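Side-chain contacts in LP04448p (Drosophila melanogaster, PDB 4QMH), which probably binds tubulin through an array of TOG domains and, as a member of the XMAP215 family, drives microtubule polymerization: residues V12-A15 and P16-E20; P164-P168 and K169-K173; A201-G204 and I205-L209. All blocks are in the same frame, centred on the assembly; numbering follows the deposited sequence.

All three contacts lie in the helical TOG domain 4, in series along the chain. Contact 1 is the lead-in to helix 20-26, about 35 Å from contact 2 and about 42 Å from contact 3, measured between centres; contacts 1 and 3 lie on opposite sides of the chain's centre. Contacts 2 and 3 are neighbours, their centres about 10 Å apart. Contact 1 thus sits at the N-terminal end of the row of helices and contacts 2 and 3 in its C-terminal half, where the loop between helices 149-162 and 173-186 is held against helix 192-209, the helix after next: Val171 CG2 is 3.5 Å from His208 CE1.

Contact 1 (V12-A15 and P16-E20); sequences VDIA and PQITE
Asp13 turns the face of its carboxylate to Pro16: the ring carbon CD lies over that face, nearly equidistant from CG and both oxygens, with Asp13 OD1 3.9 Å from Pro16 CD, and the two side chains cross at about a right angle. From that same face OD1 takes the N-H of Ala15 at 3.0 Å, 52° out of the carboxylate plane. It also bonds Ser54 OG, so two donors fix the rotation of the group. The backbone oxygen of Asp13 has a different task. A water donates to Asp13 O at 2.7 Å and accepts from Gln17 NE2 at 3.0 Å, tying the far end of the glutamine back to the start of the turn.

Ile14 follows with CG1 wedged between its backbone N and carbonyl carbon (chi1 63°), the crowded position. That rotation leaves CG2 beside the Gln17 amide and carries CD1 to within 4.4 Å of Ile18 CD1, a loose apolar touch. Ile44 and Ala48 of helix 31-48 pack on Ile14, which is buried. Its carbonyl is the first acceptor of the turn: Gln17 N donates to Ile14 O at 2.8 Å with an N-H...O angle of 142°, while Ile18 N adds a weak bond.

Ala15 CB stands 3.4 Å from Pro16 CD, a close spacing that the Ala15-Pro16 linkage imposes. The alanine carbonyl extends the pattern, since Ile18 N reaches Ala15 O at 3.0 Å.

Successive i to i+3 bonds identify a short 3-10 segment, entered through an Asx turn at Asp13 and left through an inverse gamma turn centred on Ile18. Thr19 then serves as N-cap, its OG1 bonded to Leu22 N, and these motifs together lead into helix 20-26 of the TOG domain.

Contact 2 (P164-P168 and K169-K173); sequences PGLPP and KSVSK. With SO4 (sulfate ion), chain B.
Lys169 touches the ring of Pro167 with CE alone, which meets ring atoms CB and CG and lies 3.9 Å from Pro167 CB; the ammonium group lies beyond the contact. Its chi1 of 98° is well away from a staggered value, which suggests an uneasy conformation for this exposed chain.

Ser170 contributes two polar atoms. Its backbone N donates to Pro167 O at 2.9 Å with an N-H...O angle of 156°. Its hydroxyl is turned beside its own backbone N (chi1 -58°), which brings OG against the proline ring, 3.2 Å from Pro167 CG, and lets it donate to a sulfate in an unusually short hydrogen bond, with Ser170 OG 2.5 Å from sulfate O3. The ion also bonds Tyr131 N and probably came from the crystallisation liquor.

Val171 closes the turn: its N donates to Pro168 O at 3.2 Å. CG2, lying beside the backbone N, reaches back to Leu166 CB at 3.8 Å, and the two side chains cross at about a right angle. Phe135 touches both Leu166 and Val171, extending this apolar patch. Ser172 then caps helix 173-186 through OG to Asp175 N.

The two i to i+3 bonds define a short 3-10 turn whose acceptors are the carbonyls of Pro167 and Pro168, with the Leu166-Val171 contact packed beside it. Chemically, the Ser170 hydroxyl and Tyr131 N can hold a sulfate in the crystal, which by itself implies no physiological anion site.

Contact 3 (A201-G204 and I205-L209); sequences AVLG and IMIHL
The His208 ring is the flat group here, and within the two segments it is approached at an edge: Gly204 O lies in the ring plane, 3.3 Å from His208 CD2. The ring is placed there by chi1 of -66°, which sets CG beside the backbone N and turns the imidazole back along the preceding turn. NE2, the atom next to CD2, is hydrogen-bonded to Leu163 O, and this bond holds the ring; Gly204 O merely lies at the CD2 edge.

One residue earlier, Ile207 CG1 comes 3.3 Å from Leu203 O, and Ile207 CD1 lies 4.2 Å from Leu203 CG, the two side chains crossing obliquely. Ile205 brings CG1 to 3.2 Å from Ala201 O. Met206 takes a different path, running out in an extended form and bending only at chi3 (-73°), which leaves its CE 4.5 Å from Val202 CG1, a distant brush. Met206 also touches Phe211 and Met214 of helix 211-221, while Ile205 packs against Ile176 of helix 173-186.

The backbone evidence is an i to i+4 ladder. Ile205 N donates to Ala201 O at 3.0 Å in a nearly straight bond (173°); Met206 N reaches Val202 O at 2.9 Å, and Ile207 N reaches Leu203 O at 2.8 Å. Farther on, Ile205 O accepts from both His208 N and Leu209 N, a bifurcated pattern in the last turn.

The helix is kinked at Leu203 and Gly204, whose N-H groups do not bond back into the previous turn. The arrangement is that of the C-terminal part of an alpha helix in a stacked helical array: helix 192-209 packs against helix 149-162, where Ala201 touches Trp156 and Ala160, and against helices 173-186 and 211-221 of the all-helical TOG fold.

Contact 1 (V12-A15 and P16-E20)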
loop_
_atom_site.group_PDB
_atom_site.type_symbol
_atom_site.label_atom_id
_atom_site.label_comp_id
_atom_site.label_asym_id
_atom_site.label_seq_id
_atom_site.Cartn_x
_atom_site.Cartn_y
_atom_site.Cartn_z
ATOM N N VAL A 12 -13.077 -22.035 4.670
ATOM C CA VAL A 12 -12.827 -22.952 3.565
ATOM C C VAL A 12 -11.407 -22.762 3.042
ATOM O O VAL A 12 -10.965 -21.636 2.832
ATOM C CB VAL A 12 -13.823 -22.700 2.414
ATOM C CG1 VAL A 12 -13.497 -23.579 1.207
ATOM C CG2 VAL A 12 -15.260 -22.923 2.883
ATOM N N ASP A 13 -10.692 -23.863 2.830
ATOM C CA ASP A 13 -9.406 -23.794 2.158
ATOM C C ASP A 13 -9.657 -23.834 0.651
ATOM O O ASP A 13 -10.039 -24.873 0.118
ATOM C CB ASP A 13 -8.514 -24.963 2.585
ATOM C CG ASP A 13 -7.145 -24.921 1.936
ATOM O OD1 ASP A 13 -6.810 -23.901 1.294
ATOM O OD2 ASP A 13 -6.397 -25.913 2.074
ATOM N N ILE A 14 -9.458 -22.710 -0.031
ATOM C CA ILE A 14 -9.694 -22.672 -1.478
ATOM C C ILE A 14 -8.450 -23.001 -2.301
ATOM O O ILE A 14 -8.500 -23.003 -3.529
ATOM C CB ILE A 14 -10.284 -21.324 -1.961
ATOM C CG1 ILE A 14 -9.314 -20.173 -1.693
ATOM C CG2 ILE A 14 -11.654 -21.085 -1.335
ATOM C CD1 ILE A 14 -9.704 -18.879 -2.401
ATOM N N ALA A 15 -7.334 -23.275 -1.637
ATOM C CA ALA A 15 -6.111 -23.602 -2.368
ATOM C C ALA A 15 -6.315 -24.677 -3.445
ATOM O O ALA A 15 -5.821 -24.527 -4.554
ATOM C CB ALA A 15 -4.984 -23.988 -1.422
ATOM N N PRO A 16 -7.028 -25.769 -3.118
ATOM C CA PRO A 16 -7.228 -26.805 -4.140
ATOM C C PRO A 16 -7.948 -26.302 -5.395
ATOM O O PRO A 16 -7.812 -26.917 -6.453
ATOM C CB PRO A 16 -8.093 -27.839 -3.417
ATOM C CG PRO A 16 -7.703 -27.700 -1.988
ATOM C CD PRO A 16 -7.502 -26.217 -1.795
ATOM N N GLN A 17 -8.695 -25.205 -5.278
ATOM C CA GLN A 17 -9.436 -24.657 -6.420
ATOM C C GLN A 17 -8.586 -23.709 -7.260
ATOM O O GLN A 17 -8.977 -23.333 -8.371
ATOM C CB GLN A 17 -10.696 -23.923 -5.944
ATOM C CG GLN A 17 -11.740 -24.823 -5.298
ATOM C CD GLN A 17 -13.061 -24.106 -5.063
ATOM O OE1 GLN A 17 -13.798 -23.800 -6.003
ATOM N NE2 GLN A 17 -13.369 -23.845 -3.805
ATOM N N ILE A 18 -7.431 -23.317 -6.732
ATOM C CA ILE A 18 -6.511 -22.478 -7.493
ATOM C C ILE A 18 -5.629 -23.381 -8.352
ATOM O O ILE A 18 -4.458 -23.616 -8.051
ATOM C CB ILE A 18 -5.653 -21.576 -6.593
ATOM C CG1 ILE A 18 -6.528 -20.863 -5.557
ATOM C CG2 ILE A 18 -4.887 -20.564 -7.434
ATOM C CD1 ILE A 18 -7.654 -20.057 -6.160
ATOM N N THR A 19 -6.208 -23.871 -9.438
ATOM C CA THR A 19 -5.555 -24.868 -10.274
ATOM C C THR A 19 -4.575 -24.238 -11.257
ATOM O O THR A 19 -4.605 -23.034 -11.506
ATOM C CB THR A 19 -6.594 -25.629 -11.085
ATOM O OG1 THR A 19 -7.276 -24.707 -11.945
ATOM C CG2 THR A 19 -7.603 -26.321 -10.162
ATOM N N GLU A 20 -3.698 -25.057 -11.828
ATOM C CA GLU A 20 -2.803 -24.560 -12.859
ATOM C C GLU A 20 -3.607 -23.985 -14.021
ATOM O O GLU A 20 -3.204 -22.987 -14.635
ATOM C CB GLU A 20 -1.900 -25.682 -13.368
ATOM C CG GLU A 20 -0.892 -26.179 -12.348
ATOM C CD GLU A 20 0.235 -25.197 -12.113
ATOM O OE1 GLU A 20 0.417 -24.292 -12.953
ATOM O OE2 GLU A 20 0.938 -25.328 -11.088
HETATM O O HOH W 1 -11.919 -25.468 -1.759
#

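Contact 2 (P164-P168 and K169-K173)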
loop_
_atom_site.group_PDB
_atom_site.type_symbol
_atom_site.label_atom_id
_atom_site.label_comp_id
_atom_site.label_asym_id
_atom_site.label_seq_id
_atom_site.Cartn_x
_atom_site.Cartn_y
_atom_site.Cartn_z
ATOM N N PRO A 164 -0.050 8.972 12.504
ATOM C CA PRO A 164 -0.253 9.472 13.872
ATOM C C PRO A 164 -1.108 8.540 14.747
ATOM O O PRO A 164 -1.006 8.599 15.977
ATOM C CB PRO A 164 -0.954 10.822 13.650
ATOM C CG PRO A 164 -0.503 11.255 12.281
ATOM C CD PRO A 164 -0.445 9.963 11.487
ATOM N N GLY A 165 -1.916 7.678 14.130
ATOM C CA GLY A 165 -2.805 6.812 14.887
ATOM C C GLY A 165 -2.313 5.389 15.075
ATOM O O GLY A 165 -3.006 4.553 15.661
ATOM N N LEU A 166 -1.116 5.111 14.573
ATOM C CA LEU A 166 -0.516 3.787 14.695
ATOM C C LEU A 166 0.441 3.767 15.877
ATOM O O LEU A 166 1.290 4.650 16.010
ATOM C CB LEU A 166 0.236 3.415 13.409
ATOM C CG LEU A 166 -0.619 3.120 12.172
ATOM C CD1 LEU A 166 0.239 2.859 10.944
ATOM C CD2 LEU A 166 -1.561 1.948 12.434
ATOM N N PRO A 167 0.302 2.762 16.751
ATOM C CA PRO A 167 1.219 2.627 17.884
ATOM C C PRO A 167 2.605 2.259 17.375
ATOM O O PRO A 167 2.712 1.631 16.323
ATOM C CB PRO A 167 0.618 1.470 18.687
ATOM C CG PRO A 167 -0.118 0.661 17.683
ATOM C CD PRO A 167 -0.660 1.650 16.673
ATOM N N PRO A 168 3.655 2.647 18.111
ATOM C CA PRO A 168 5.024 2.377 17.657
ATOM C C PRO A 168 5.299 0.901 17.371
ATOM O O PRO A 168 6.086 0.615 16.480
ATOM C CB PRO A 168 5.895 2.888 18.814
ATOM C CG PRO A 168 4.958 3.044 19.984
ATOM C CD PRO A 168 3.628 3.381 19.387
ATOM N N LYS A 169 4.661 -0.018 18.093
ATOM C CA LYS A 169 4.910 -1.445 17.880
ATOM C C LYS A 169 4.459 -1.920 16.500
ATOM O O LYS A 169 4.898 -2.973 16.024
ATOM C CB LYS A 169 4.209 -2.283 18.960
ATOM C CG LYS A 169 2.859 -2.860 18.525
ATOM C CD LYS A 169 2.002 -3.228 19.725
ATOM C CE LYS A 169 1.411 -1.980 20.360
ATOM N NZ LYS A 169 0.978 -2.205 21.763
ATOM N N SER A 170 3.576 -1.150 15.867
ATOM C CA SER A 170 2.997 -1.529 14.578
ATOM C C SER A 170 3.766 -0.943 13.407
ATOM O O SER A 170 3.374 -1.113 12.251
ATOM C CB SER A 170 1.539 -1.071 14.490
ATOM O OG SER A 170 0.759 -1.616 15.542
ATOM N N VAL A 171 4.851 -0.243 13.704
ATOM C CA VAL A 171 5.576 0.475 12.670
ATOM C C VAL A 171 7.073 0.307 12.854
ATOM O O VAL A 171 7.636 0.688 13.878
ATOM C CB VAL A 171 5.241 1.975 12.682
ATOM C CG1 VAL A 171 5.966 2.689 11.544
ATOM C CG2 VAL A 171 3.739 2.190 12.590
ATOM N N SER A 172 7.710 -0.296 11.860
ATOM C CA SER A 172 9.156 -0.406 11.836
ATOM C C SER A 172 9.800 0.980 11.746
ATOM O O SER A 172 9.588 1.709 10.777
ATOM C CB SER A 172 9.590 -1.271 10.644
ATOM O OG SER A 172 10.957 -1.082 10.348
ATOM N N LYS A 173 10.605 1.342 12.742
ATOM C CA LYS A 173 11.290 2.631 12.700
ATOM C C LYS A 173 12.209 2.720 11.504
ATOM O O LYS A 173 12.343 3.777 10.888
ATOM C CB LYS A 173 12.108 2.861 13.975
ATOM C CG LYS A 173 11.261 3.092 15.202
ATOM C CD LYS A 173 12.119 3.343 16.439
ATOM C CE LYS A 173 13.084 4.502 16.229
ATOM N NZ LYS A 173 13.892 4.747 17.453
HETATM S S SO4 B . -1.921 -2.721 13.476
HETATM O O1 SO4 B . -2.711 -3.840 13.999
HETATM O O2 SO4 B . -2.708 -1.974 12.503
HETATM O O3 SO4 B . -1.568 -1.815 14.574
HETATM O O4 SO4 B . -0.703 -3.248 12.859
#

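Contact 3 (A201-G204 and I205-L209)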
loop_
_atom_site.group_PDB
_atom_site.type_symbol
_atom_site.label_atom_id
_atom_site.label_comp_id
_atom_site.label_asym_id
_atom_site.label_seq_id
_atom_site.Cartn_x
_atom_site.Cartn_y
_atom_site.Cartn_z
ATOM N N ALA A 201 2.604 15.334 6.414
ATOM C CA ALA A 201 3.092 14.037 6.872
ATOM C C ALA A 201 4.277 14.184 7.828
ATOM O O ALA A 201 4.693 13.220 8.459
ATOM C CB ALA A 201 3.484 13.175 5.673
ATOM N N VAL A 202 4.831 15.389 7.933
ATOM C CA VAL A 202 5.995 15.588 8.797
ATOM C C VAL A 202 5.710 15.153 10.234
ATOM O O VAL A 202 6.503 14.418 10.837
ATOM C CB VAL A 202 6.474 17.051 8.780
ATOM C CG1 VAL A 202 7.560 17.273 9.842
ATOM C CG2 VAL A 202 7.026 17.409 7.400
ATOM N N LEU A 203 4.565 15.576 10.772
ATOM C CA LEU A 203 4.231 15.251 12.156
ATOM C C LEU A 203 4.111 13.747 12.359
ATOM O O LEU A 203 4.644 13.194 13.324
ATOM C CB LEU A 203 2.940 15.954 12.594
ATOM C CG LEU A 203 2.484 15.620 14.015
ATOM C CD1 LEU A 203 3.540 16.053 15.030
ATOM C CD2 LEU A 203 1.137 16.283 14.305
ATOM N N GLY A 204 3.408 13.081 11.451
ATOM C CA GLY A 204 3.273 11.638 11.521
ATOM C C GLY A 204 4.598 10.899 11.537
ATOM O O GLY A 204 4.772 9.967 12.309
ATOM N N ILE A 205 5.518 11.278 10.650
ATOM C CA ILE A 205 6.859 10.699 10.637
ATOM C C ILE A 205 7.559 10.960 11.965
ATOM O O ILE A 205 8.142 10.056 12.567
ATOM C CB ILE A 205 7.718 11.285 9.481
ATOM C CG1 ILE A 205 7.053 11.014 8.118
ATOM C CG2 ILE A 205 9.154 10.758 9.541
ATOM C CD1 ILE A 205 7.230 9.610 7.602
ATOM N N MET A 206 7.489 12.197 12.441
ATOM C CA MET A 206 8.171 12.545 13.686
ATOM C C MET A 206 7.609 11.822 14.908
ATOM O O MET A 206 8.338 11.567 15.861
ATOM C CB MET A 206 8.117 14.051 13.912
ATOM C CG MET A 206 9.098 14.530 14.972
ATOM S SD MET A 206 9.044 16.308 15.173
ATOM C CE MET A 206 9.863 16.822 13.667
ATOM N N ILE A 207 6.316 11.513 14.893
ATOM C CA ILE A 207 5.717 10.773 16.000
ATOM C C ILE A 207 6.433 9.434 16.191
ATOM O O ILE A 207 6.573 8.948 17.319
ATOM C CB ILE A 207 4.203 10.571 15.789
ATOM C CG1 ILE A 207 3.458 11.852 16.154
ATOM C CG2 ILE A 207 3.686 9.375 16.591
ATOM C CD1 ILE A 207 2.010 11.856 15.718
ATOM N N HIS A 208 6.926 8.864 15.097
ATOM C CA HIS A 208 7.632 7.586 15.156
ATOM C C HIS A 208 9.153 7.684 15.282
ATOM O O HIS A 208 9.776 6.829 15.904
ATOM C CB HIS A 208 7.233 6.709 13.961
ATOM C CG HIS A 208 5.800 6.291 14.001
ATOM N ND1 HIS A 208 5.385 5.127 14.610
ATOM C CD2 HIS A 208 4.676 6.911 13.568
ATOM C CE1 HIS A 208 4.070 5.035 14.531
ATOM N NE2 HIS A 208 3.616 6.102 13.894
ATOM N N LEU A 209 9.755 8.719 14.704
ATOM C CA LEU A 209 11.211 8.842 14.743
ATOM C C LEU A 209 11.701 9.812 15.809
ATOM O O LEU A 209 12.803 9.649 16.345
ATOM C CB LEU A 209 11.758 9.275 13.384
ATOM C CG LEU A 209 11.552 8.272 12.254
ATOM C CD1 LEU A 209 12.323 8.724 10.998
ATOM C CD2 LEU A 209 11.971 6.871 12.689
#